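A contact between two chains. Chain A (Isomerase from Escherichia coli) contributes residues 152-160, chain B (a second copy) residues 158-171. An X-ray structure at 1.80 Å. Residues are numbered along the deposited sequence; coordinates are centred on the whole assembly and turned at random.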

# COMPACT_ATOMS: atom_id res chain seq x y z
N LEU A 152 -7.41 -19.07 15.19
CA LEU A 152 -6.51 -18.91 14.05
C LEU A 152 -6.39 -17.50 13.45
O LEU A 152 -5.36 -17.19 12.84
CB LEU A 152 -6.91 -19.86 12.92
CG LEU A 152 -6.74 -21.37 13.23
CD1 LEU A 152 -7.34 -22.17 12.08
CD2 LEU A 152 -5.26 -21.72 13.49
N ALA A 153 -7.44 -16.70 13.58
CA ALA A 153 -7.50 -15.41 12.85
C ALA A 153 -7.03 -14.27 13.77
O ALA A 153 -7.64 -14.06 14.84
CB ALA A 153 -8.91 -15.15 12.35
N PRO A 154 -5.96 -13.50 13.37
CA PRO A 154 -5.56 -12.34 14.19
C PRO A 154 -6.72 -11.38 14.39
O PRO A 154 -7.36 -10.93 13.40
CB PRO A 154 -4.48 -11.68 13.31
CG PRO A 154 -3.83 -12.84 12.62
CD PRO A 154 -4.93 -13.85 12.36
N SER A 155 -7.06 -11.13 15.65
CA SER A 155 -8.29 -10.39 15.99
C SER A 155 -7.99 -9.82 17.39
O SER A 155 -7.67 -8.63 17.51
CB SER A 155 -9.53 -11.34 15.98
OG SER A 155 -9.14 -12.58 16.58
N CYS A 156 -7.96 -10.68 18.43
CA CYS A 156 -7.43 -10.22 19.72
C CYS A 156 -5.99 -9.67 19.59
O CYS A 156 -5.73 -8.58 20.10
CB CYS A 156 -7.43 -11.35 20.73
SG CYS A 156 -9.11 -11.93 21.06
N SER A 157 -5.08 -10.38 18.90
CA SER A 157 -3.69 -9.91 18.86
C SER A 157 -3.52 -8.58 18.10
O SER A 157 -2.85 -7.66 18.60
CB SER A 157 -2.76 -10.97 18.26
OG SER A 157 -3.18 -11.27 16.95
N SER A 158 -4.11 -8.47 16.90
CA SER A 158 -3.98 -7.20 16.15
C SER A 158 -4.64 -6.04 16.90
O SER A 158 -4.10 -4.90 16.85
CB SER A 158 -4.54 -7.38 14.69
OG SER A 158 -5.76 -8.14 14.75
N THR A 159 -5.79 -6.27 17.56
CA THR A 159 -6.42 -5.19 18.30
C THR A 159 -5.60 -4.76 19.52
O THR A 159 -5.48 -3.59 19.78
CB THR A 159 -7.86 -5.58 18.70
OG1 THR A 159 -8.61 -5.67 17.48
CG2 THR A 159 -8.54 -4.53 19.62
N VAL A 160 -5.04 -5.73 20.25
CA VAL A 160 -4.26 -5.38 21.40
C VAL A 160 -3.03 -4.53 21.00
O VAL A 160 -2.69 -3.56 21.69
CB VAL A 160 -3.78 -6.65 22.13
CG1 VAL A 160 -2.75 -6.22 23.18
CG2 VAL A 160 -5.00 -7.29 22.80
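Chain B 158-171: STVVLVVGDAVALA

Chain B 158-171 is helical throughout, part of a longer helix that runs nearly antiparallel to the chain A helix starting at Cys A156: the N-to-C directions differ by 174° and the axes come no closer than 10.5 Å. The register follows from this reversal. Thr A159 lies across from Thr B159 (CA to CA 7.2 Å), Ser A155 from Asp B166 (CA to CA 6.4 Å), and Ala A153, in the loop before the chain A helix, from Leu B170 (CA to CA 8.6 Å). Leu B162, Asp B166 and Leu B170, spaced four residues apart, therefore line one side of the chain B helix, each with its CA-to-CB bond toward chain A.

Apolar packing marks both ends of the contact. At one, Leu B170 (chi1 m, chi2 t) brings CD2 to 4.1 Å from CB of Ala A153 and CD1 to 4.2 Å from CB of Ser A155. At the other, Thr A159, the residue most covered here, sets CG2 3.8 Å from CG2 of Val B163 and 4.4 Å from CG2 of Thr B159; its OG1 lies 3.5 Å from CD2 of Leu B162.

The polar centre is Asp B166 (chi1 -84°), whose OD2 lies 3.5 Å from CA of Ser A155. No direct hydrogen bond joins the two stretches; a water bridges them instead. It donates to OD2 of Asp B166 (2.6 Å) and to OG1 of Thr A159 (2.9 Å), and accepts from OG of Ser A158 (2.5 Å), so the carboxylate is tied through it to two neighbouring hydroxyls of the first helical turn of chain A.

Within chain A, Ser A155 occupies the N-cap position without a side-chain capping bond: its OG donates back to O of Ala A153 (2.7 Å). In all, 304 Å² is buried, summed over both sides.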

# COMPACT_ATOMS: atom_id res chain seq x y z
N SER B 158 -10.92 4.51 15.31
CA SER B 158 -10.32 3.44 14.50
C SER B 158 -10.35 2.10 15.23
O SER B 158 -10.56 1.04 14.57
CB SER B 158 -8.87 3.85 14.05
OG SER B 158 -8.20 4.47 15.16
N THR B 159 -10.14 2.09 16.56
CA THR B 159 -10.18 0.82 17.28
C THR B 159 -11.60 0.24 17.33
O THR B 159 -11.77 -0.95 17.17
CB THR B 159 -9.59 0.99 18.69
OG1 THR B 159 -8.19 1.25 18.52
CG2 THR B 159 -9.76 -0.28 19.57
N VAL B 160 -12.61 1.09 17.56
CA VAL B 160 -13.95 0.59 17.61
C VAL B 160 -14.36 -0.04 16.27
O VAL B 160 -15.02 -1.10 16.24
CB VAL B 160 -14.93 1.73 17.95
CG1 VAL B 160 -16.35 1.20 17.74
CG2 VAL B 160 -14.71 2.10 19.42
N VAL B 161 -14.05 0.64 15.17
CA VAL B 161 -14.37 0.10 13.82
C VAL B 161 -13.66 -1.23 13.56
O VAL B 161 -14.25 -2.16 12.97
CB VAL B 161 -14.10 1.13 12.68
CG1 VAL B 161 -14.61 0.56 11.36
CG2 VAL B 161 -14.95 2.33 13.00
N LEU B 162 -12.41 -1.31 14.03
CA LEU B 162 -11.68 -2.58 13.86
C LEU B 162 -12.37 -3.73 14.62
O LEU B 162 -12.51 -4.83 14.08
CB LEU B 162 -10.24 -2.44 14.36
CG LEU B 162 -9.38 -3.73 14.30
CD1 LEU B 162 -9.25 -4.22 12.84
CD2 LEU B 162 -8.01 -3.44 14.91
N VAL B 163 -12.75 -3.47 15.85
CA VAL B 163 -13.37 -4.52 16.68
C VAL B 163 -14.70 -4.93 16.07
O VAL B 163 -14.98 -6.14 15.94
CB VAL B 163 -13.54 -4.07 18.14
CG1 VAL B 163 -14.33 -5.12 18.98
CG2 VAL B 163 -12.15 -3.88 18.76
N VAL B 164 -15.50 -3.95 15.67
CA VAL B 164 -16.83 -4.21 15.08
C VAL B 164 -16.66 -5.05 13.79
O VAL B 164 -17.29 -6.12 13.63
CB VAL B 164 -17.59 -2.90 14.78
CG1 VAL B 164 -18.75 -3.19 13.82
CG2 VAL B 164 -18.07 -2.30 16.09
N GLY B 165 -15.79 -4.58 12.89
CA GLY B 165 -15.52 -5.28 11.63
C GLY B 165 -14.98 -6.69 11.80
O GLY B 165 -15.40 -7.61 11.06
N ASP B 166 -14.03 -6.89 12.74
CA ASP B 166 -13.50 -8.24 13.02
C ASP B 166 -14.68 -9.18 13.42
O ASP B 166 -14.77 -10.33 12.96
CB ASP B 166 -12.54 -8.24 14.17
CG ASP B 166 -11.14 -7.88 13.81
OD1 ASP B 166 -10.80 -7.68 12.58
OD2 ASP B 166 -10.31 -7.82 14.81
N ALA B 167 -15.56 -8.66 14.29
CA ALA B 167 -16.67 -9.51 14.78
C ALA B 167 -17.62 -9.86 13.67
O ALA B 167 -18.12 -10.99 13.63
CB ALA B 167 -17.37 -8.79 15.91
N VAL B 168 -17.90 -8.90 12.78
CA VAL B 168 -18.76 -9.16 11.60
C VAL B 168 -18.10 -10.25 10.74
O VAL B 168 -18.76 -11.22 10.35
CB VAL B 168 -19.03 -7.88 10.79
CG1 VAL B 168 -19.68 -8.24 9.46
CG2 VAL B 168 -19.96 -7.00 11.62
N ALA B 169 -16.79 -10.12 10.47
CA ALA B 169 -16.05 -11.14 9.70
C ALA B 169 -16.17 -12.52 10.36
O ALA B 169 -16.46 -13.52 9.67
CB ALA B 169 -14.56 -10.72 9.58
N LEU B 170 -15.93 -12.59 11.67
CA LEU B 170 -15.91 -13.89 12.35
C LEU B 170 -17.31 -14.50 12.42
O LEU B 170 -17.47 -15.73 12.33
CB LEU B 170 -15.27 -13.80 13.75
CG LEU B 170 -13.76 -13.46 13.75
CD1 LEU B 170 -13.19 -13.34 15.18
CD2 LEU B 170 -12.88 -14.37 12.86
N ALA B 171 -18.33 -13.65 12.56
CA ALA B 171 -19.71 -14.18 12.50
C ALA B 171 -20.04 -14.75 11.10
O ALA B 171 -20.61 -15.84 11.03
CB ALA B 171 -20.74 -13.11 12.88
O HOH W 1 -7.91 -6.81 14.95